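Local coordinates for protein alpha-1,2-mannosidase (Bacteroides thetaiotaomicron, PDB 2WW2) that hydrolyses alpha-mannosidic linkages with inversion of anomeric configuration, as a calcium-dependent family GH92 enzyme from a human gut symbiont, at residues N75-F80 / D178-Y183; A149-S154 / T169-G174. All coordinates share one frame; numbering follows the deposited sequence.

Both contacts lie in the beta-rich N-terminal domain, about 6 Å apart between centres, and illustrate how the chemistry of loop contacts can differ with burial. Contact 1 is fully buried and depends on shape: ring edges, a glycine and an amide meet with no hydrogen bond between 75-80 and 178-183. Contact 2, partly buried, buries more surface and is far more polar, with a tyrosine pair flanked by an arginine bond and bridging waters. The two are directly joined. T169 of contact 2 takes N182 of contact 1 as its strand partner, and its OG1 also bonds the carbonyl O of T79, so 169-174 is bonded to both segments of contact 1.

Contact 1: residues N75-F80 / D178-Y183; sequences NDYGTF and DNFANY
F180 is where 178-183 first reaches 75-80, and it does so with the far end of its ring. CG stands anti to the backbone N (chi1 169°), and from there CZ arrives at the bend formed by Y77 and G78. It lies 3.6 Å from G78 N, which sits at the rim of the phenyl group and in its plane. The same CZ is 3.8 Å from Y77 CD1, an apolar contact at the edge of the tyrosine ring. The two aromatic side chains cross at about a right angle, so they meet over a few rim atoms and do not lie flat on one another.

Beyond A181, N182 begins the strand and closes on the same glycine. Its CB is 3.7 Å from G78 CA, a fit that leaves little room for anything larger: a beta carbon on G78 would come tight against N182 CB, and the positive phi of G78 (55°) favours glycine in its own right. N182 CG is anti to the backbone N and lies beside G78 O; the amide nitrogen ND2 is then 4.2 Å from F80 CD2, near the plane of that ring and at its edge. The polar end of N182 has its strongest partner in S235.

Backbone bonds of G78 with Y171 and of N182 with T169 tie both segments to 169-174, which runs beside them. Around this buried junction, 75-80 leads from strand 60-67 into strand 80-86, while N182 opens strand 182-188, which pairs with strands 164-169 and 229-236. The Y77 ring also packs against R299 and F301 of strand 299-304, in the range of the family's catalytic domain, and its OH bonds D328 in strand 326-330.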
loop_
_atom_site.group_PDB
_atom_site.type_symbol
_atom_site.label_atom_id
_atom_site.label_comp_id
_atom_site.label_asym_id
_atom_site.label_seq_id
_atom_site.Cartn_x
_atom_site.Cartn_y
_atom_site.Cartn_z
ATOM N N ASN A 75 15.924 -12.483 -25.705
ATOM C CA ASN A 75 17.170 -11.978 -26.280
ATOM C C ASN A 75 17.220 -12.297 -27.789
ATOM O O ASN A 75 16.181 -12.625 -28.392
ATOM C CB ASN A 75 18.395 -12.485 -25.455
ATOM C CG ASN A 75 19.619 -11.534 -25.526
ATOM O OD1 ASN A 75 20.030 -11.107 -26.607
ATOM N ND2 ASN A 75 20.230 -11.263 -24.376
ATOM N N ASP A 76 18.394 -12.173 -28.403
ATOM C CA ASP A 76 18.518 -12.071 -29.874
ATOM C C ASP A 76 19.146 -13.319 -30.511
ATOM O O ASP A 76 19.647 -14.208 -29.803
ATOM C CB ASP A 76 19.353 -10.829 -30.251
ATOM C CG ASP A 76 18.920 -10.201 -31.594
ATOM O OD1 ASP A 76 18.093 -10.816 -32.314
ATOM O OD2 ASP A 76 19.379 -9.072 -31.906
ATOM N N TYR A 77 19.089 -13.395 -31.843
ATOM C CA TYR A 77 19.816 -14.419 -32.603
ATOM C C TYR A 77 20.011 -13.864 -34.026
ATOM O O TYR A 77 19.290 -12.930 -34.435
ATOM C CB TYR A 77 19.041 -15.750 -32.630
ATOM C CG TYR A 77 17.734 -15.634 -33.384
ATOM C CD1 TYR A 77 17.674 -15.889 -34.756
ATOM C CD2 TYR A 77 16.575 -15.214 -32.735
ATOM C CE1 TYR A 77 16.481 -15.727 -35.474
ATOM C CE2 TYR A 77 15.369 -15.059 -33.437
ATOM C CZ TYR A 77 15.341 -15.311 -34.805
ATOM O OH TYR A 77 14.173 -15.154 -35.498
ATOM N N GLY A 78 20.977 -14.416 -34.755
ATOM C CA GLY A 78 21.239 -14.064 -36.157
ATOM C C GLY A 78 21.457 -12.575 -36.292
ATOM O O GLY A 78 20.897 -11.961 -37.187
ATOM N N THR A 79 22.264 -11.998 -35.405
ATOM C CA THR A 79 22.409 -10.534 -35.326
ATOM C C THR A 79 23.840 -10.084 -35.635
ATOM O O THR A 79 24.811 -10.754 -35.255
ATOM C CB THR A 79 21.920 -9.985 -33.928
ATOM O OG1 THR A 79 21.972 -8.555 -33.904
ATOM C CG2 THR A 79 22.746 -10.537 -32.760
ATOM N N PHE A 80 23.959 -8.963 -36.356
ATOM C CA PHE A 80 25.243 -8.318 -36.589
ATOM C C PHE A 80 24.988 -6.817 -36.577
ATOM O O PHE A 80 23.819 -6.393 -36.524
ATOM C CB PHE A 80 25.895 -8.803 -37.905
ATOM C CG PHE A 80 25.229 -8.315 -39.159
ATOM C CD1 PHE A 80 25.679 -7.164 -39.794
ATOM C CD2 PHE A 80 24.188 -9.031 -39.746
ATOM C CE1 PHE A 80 25.077 -6.707 -40.968
ATOM C CE2 PHE A 80 23.587 -8.565 -40.932
ATOM C CZ PHE A 80 24.028 -7.402 -41.530
ATOM N N ASP A 178 21.758 -27.310 -34.912
ATOM C CA ASP A 178 23.216 -27.315 -34.822
ATOM C C ASP A 178 23.903 -26.589 -35.965
ATOM O O ASP A 178 25.067 -26.251 -35.846
ATOM C CB ASP A 178 23.753 -28.752 -34.799
ATOM C CG ASP A 178 23.557 -29.434 -33.469
ATOM O OD1 ASP A 178 23.153 -28.759 -32.492
ATOM O OD2 ASP A 178 23.837 -30.649 -33.404
ATOM N N ASN A 179 23.220 -26.392 -37.088
ATOM C CA ASN A 179 23.858 -25.778 -38.256
ATOM C C ASN A 179 23.451 -24.328 -38.430
ATOM O O ASN A 179 23.624 -23.758 -39.503
ATOM C CB ASN A 179 23.528 -26.555 -39.542
ATOM C CG ASN A 179 22.033 -26.588 -39.846
ATOM O OD1 ASN A 179 21.220 -26.077 -39.075
ATOM N ND2 ASN A 179 21.668 -27.195 -40.971
ATOM N N PHE A 180 22.909 -23.742 -37.371
ATOM C CA PHE A 180 22.367 -22.382 -37.457
ATOM C C PHE A 180 23.405 -21.310 -37.833
ATOM O O PHE A 180 24.524 -21.303 -37.308
ATOM C CB PHE A 180 21.702 -22.007 -36.132
ATOM C CG PHE A 180 21.352 -20.559 -36.036
ATOM C CD1 PHE A 180 20.189 -20.078 -36.633
ATOM C CD2 PHE A 180 22.193 -19.680 -35.388
ATOM C CE1 PHE A 180 19.860 -18.716 -36.573
ATOM C CE2 PHE A 180 21.866 -18.308 -35.299
ATOM C CZ PHE A 180 20.704 -17.831 -35.907
ATOM N N ALA A 181 23.002 -20.390 -38.717
ATOM C CA ALA A 181 23.766 -19.169 -39.023
ATOM C C ALA A 181 22.887 -18.190 -39.767
ATOM O O ALA A 181 21.966 -18.602 -40.479
ATOM C CB ALA A 181 24.985 -19.473 -39.887
ATOM N N ASN A 182 23.192 -16.897 -39.610
ATOM C CA ASN A 182 22.659 -15.886 -40.493
ATOM C C ASN A 182 23.798 -15.421 -41.421
ATOM O O ASN A 182 24.871 -15.025 -40.951
ATOM C CB ASN A 182 22.035 -14.729 -39.682
ATOM C CG ASN A 182 21.460 -13.644 -40.562
ATOM O OD1 ASN A 182 20.313 -13.731 -41.052
ATOM N ND2 ASN A 182 22.240 -12.602 -40.762
ATOM N N TYR A 183 23.578 -15.543 -42.732
ATOM C CA TYR A 183 24.607 -15.228 -43.730
ATOM C C TYR A 183 24.307 -13.844 -44.259
ATOM O O TYR A 183 23.214 -13.605 -44.775
ATOM C CB TYR A 183 24.546 -16.254 -44.863
ATOM C CG TYR A 183 24.677 -17.677 -44.369
ATOM C CD1 TYR A 183 25.927 -18.224 -44.098
ATOM C CD2 TYR A 183 23.552 -18.459 -44.123
ATOM C CE1 TYR A 183 26.060 -19.543 -43.627
ATOM C CE2 TYR A 183 23.674 -19.781 -43.653
ATOM C CZ TYR A 183 24.928 -20.301 -43.409
ATOM O OH TYR A 183 25.058 -21.580 -42.932
#

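Contact 2: residues A149-S154 / T169-G174; sequences AYNGGS and TRYNNG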
loop_
_atom_site.group_PDB
_atom_site.type_symbol
_atom_site.label_atom_id
_atom_site.label_comp_id
_atom_site.label_asym_id
_atom_site.label_seq_id
_atom_site.Cartn_x
_atom_site.Cartn_y
_atom_site.Cartn_z
ATOM N N ALA A 149 30.265 -8.755 -36.189
ATOM C CA ALA A 149 29.535 -9.983 -36.481
ATOM C C ALA A 149 29.179 -10.752 -35.209
ATOM O O ALA A 149 28.747 -11.910 -35.271
ATOM C CB ALA A 149 30.339 -10.879 -37.486
ATOM N N TYR A 150 29.361 -10.088 -34.069
ATOM C CA TYR A 150 28.955 -10.575 -32.741
ATOM C C TYR A 150 29.841 -11.734 -32.282
ATOM O O TYR A 150 30.766 -12.138 -32.997
ATOM C CB TYR A 150 27.491 -11.015 -32.756
ATOM C CG TYR A 150 26.603 -10.293 -31.767
ATOM C CD1 TYR A 150 26.102 -10.945 -30.643
ATOM C CD2 TYR A 150 26.254 -8.963 -31.959
ATOM C CE1 TYR A 150 25.259 -10.292 -29.742
ATOM C CE2 TYR A 150 25.418 -8.289 -31.051
ATOM C CZ TYR A 150 24.919 -8.979 -29.956
ATOM O OH TYR A 150 24.064 -8.371 -29.064
ATOM N N ASN A 151 29.567 -12.267 -31.095
ATOM C CA ASN A 151 30.327 -13.423 -30.616
ATOM C C ASN A 151 29.560 -14.727 -30.810
ATOM O O ASN A 151 28.516 -14.740 -31.464
ATOM C CB ASN A 151 30.780 -13.253 -29.161
ATOM C CG ASN A 151 29.618 -13.221 -28.183
ATOM O OD1 ASN A 151 28.485 -12.951 -28.563
ATOM N ND2 ASN A 151 29.898 -13.497 -26.911
ATOM N N GLY A 152 30.094 -15.827 -30.281
ATOM C CA GLY A 152 29.484 -17.145 -30.493
ATOM C C GLY A 152 29.988 -17.897 -31.726
ATOM O O GLY A 152 29.409 -18.914 -32.116
ATOM N N GLY A 153 31.056 -17.403 -32.355
ATOM C CA GLY A 153 31.625 -18.081 -33.530
ATOM C C GLY A 153 31.135 -17.476 -34.838
ATOM O O GLY A 153 30.210 -17.995 -35.468
ATOM N N SER A 154 31.752 -16.375 -35.240
ATOM C CA SER A 154 31.340 -15.645 -36.438
ATOM C C SER A 154 32.515 -15.549 -37.410
ATOM O O SER A 154 33.646 -15.941 -37.078
ATOM C CB SER A 154 30.859 -14.248 -36.052
ATOM O OG SER A 154 31.841 -13.590 -35.270
ATOM N N THR A 169 26.951 -14.797 -38.891
ATOM C CA THR A 169 26.811 -14.605 -37.460
ATOM C C THR A 169 26.047 -15.793 -36.908
ATOM O O THR A 169 25.060 -16.230 -37.499
ATOM C CB THR A 169 26.093 -13.275 -37.132
ATOM O OG1 THR A 169 25.771 -13.255 -35.739
ATOM C CG2 THR A 169 24.803 -13.106 -37.972
ATOM N N ARG A 170 26.503 -16.329 -35.781
ATOM C CA ARG A 170 25.871 -17.515 -35.210
ATOM C C ARG A 170 25.369 -17.303 -33.775
ATOM O O ARG A 170 24.811 -18.221 -33.161
ATOM C CB ARG A 170 26.848 -18.696 -35.275
ATOM C CG ARG A 170 27.190 -19.081 -36.700
ATOM C CD ARG A 170 28.132 -20.309 -36.761
ATOM N NE ARG A 170 28.507 -20.592 -38.142
ATOM C CZ ARG A 170 29.465 -19.941 -38.799
ATOM N NH1 ARG A 170 30.157 -18.976 -38.203
ATOM N NH2 ARG A 170 29.740 -20.259 -40.059
ATOM N N TYR A 171 25.571 -16.099 -33.244
ATOM C CA TYR A 171 25.106 -15.786 -31.905
ATOM C C TYR A 171 23.634 -16.154 -31.754
ATOM O O TYR A 171 22.822 -15.921 -32.662
ATOM C CB TYR A 171 25.286 -14.298 -31.600
ATOM C CG TYR A 171 24.673 -13.869 -30.276
ATOM C CD1 TYR A 171 25.374 -14.009 -29.081
ATOM C CD2 TYR A 171 23.392 -13.315 -30.225
ATOM C CE1 TYR A 171 24.807 -13.607 -27.868
ATOM C CE2 TYR A 171 22.812 -12.917 -29.020
ATOM C CZ TYR A 171 23.541 -13.057 -27.850
ATOM O OH TYR A 171 22.982 -12.664 -26.676
ATOM N N ASN A 172 23.292 -16.739 -30.611
ATOM C CA ASN A 172 21.894 -17.080 -30.340
ATOM C C ASN A 172 21.717 -17.341 -28.848
ATOM O O ASN A 172 22.703 -17.436 -28.098
ATOM C CB ASN A 172 21.450 -18.321 -31.140
ATOM C CG ASN A 172 22.174 -19.571 -30.718
ATOM O OD1 ASN A 172 21.730 -20.285 -29.814
ATOM N ND2 ASN A 172 23.286 -19.873 -31.388
ATOM N N ASN A 173 20.466 -17.469 -28.427
ATOM C CA ASN A 173 20.156 -17.719 -27.020
ATOM C C ASN A 173 19.393 -19.033 -26.854
ATOM O O ASN A 173 18.546 -19.180 -25.962
ATOM C CB ASN A 173 19.384 -16.535 -26.455
ATOM C CG ASN A 173 20.298 -15.372 -26.105
ATOM O OD1 ASN A 173 20.728 -15.273 -24.971
ATOM N ND2 ASN A 173 20.622 -14.501 -27.082
ATOM N N GLY A 174 19.713 -19.991 -27.725
ATOM C CA GLY A 174 19.039 -21.280 -27.731
ATOM C C GLY A 174 17.926 -21.349 -28.764
ATOM O O GLY A 174 17.668 -20.381 -29.489
HETATM O O HOH W 1 27.945 -14.508 -34.042
HETATM O O HOH W 2 22.167 -9.628 -27.567
HETATM O O HOH W 3 26.915 -19.325 -31.225
#
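Y150 and Y171 form an edge-to-face (T-shaped) aromatic pair at the open end of the beta hairpin of strands 154-159 and 164-169, where the entering and leaving loops come together. The CD1-CE1 edge of Y150 comes down on one face of Y171, with the planes at 60° and the centroids 4.5 Å apart. CE1 is 3.4 Å above the centre of the Y171 ring, while CD1 lies 3.3 Å from Y171 CG. The Y171 ring is brought there with CG anti to its backbone N (chi1 173°). N151 approaches the same ring obliquely, N151 OD1 lying 3.3 Å from Y171 CD1.

The phenol ends are also linked. Water 2 lies between the two hydroxyls; Y150 OH is also bonded to G49 N, and Y171 OH accepts from N173 ND2, which has a second acceptor in D76 O. An alanine in place of Y171 would probably leave the Y150 edge without the face it rests on, open a gap beside N151 and cost N173 ND2 one of its acceptors. N172 forms an Asx turn, its OD1 accepting from G174 N.

R170 faces the other loop with an extended chain, its CB, CG and CD all passing close to G153 O. Water joins the backbones, which share no direct hydrogen bond: water 1 donates to A149 O and N151 O and accepts from R170 N, and water 3 donates to G152 O and R170 O. A beta carbon on G152 would crowd Y171 CA and, at its backbone angles, jam against the preceding carbonyl O, which alone favours glycine. At the end of the R170 chain, NH1 donates to G153 O over 2.9 Å at 159°; the oxygen lies in the guanidinium plane, whereas NH1 stands above the plane of the carbonyl.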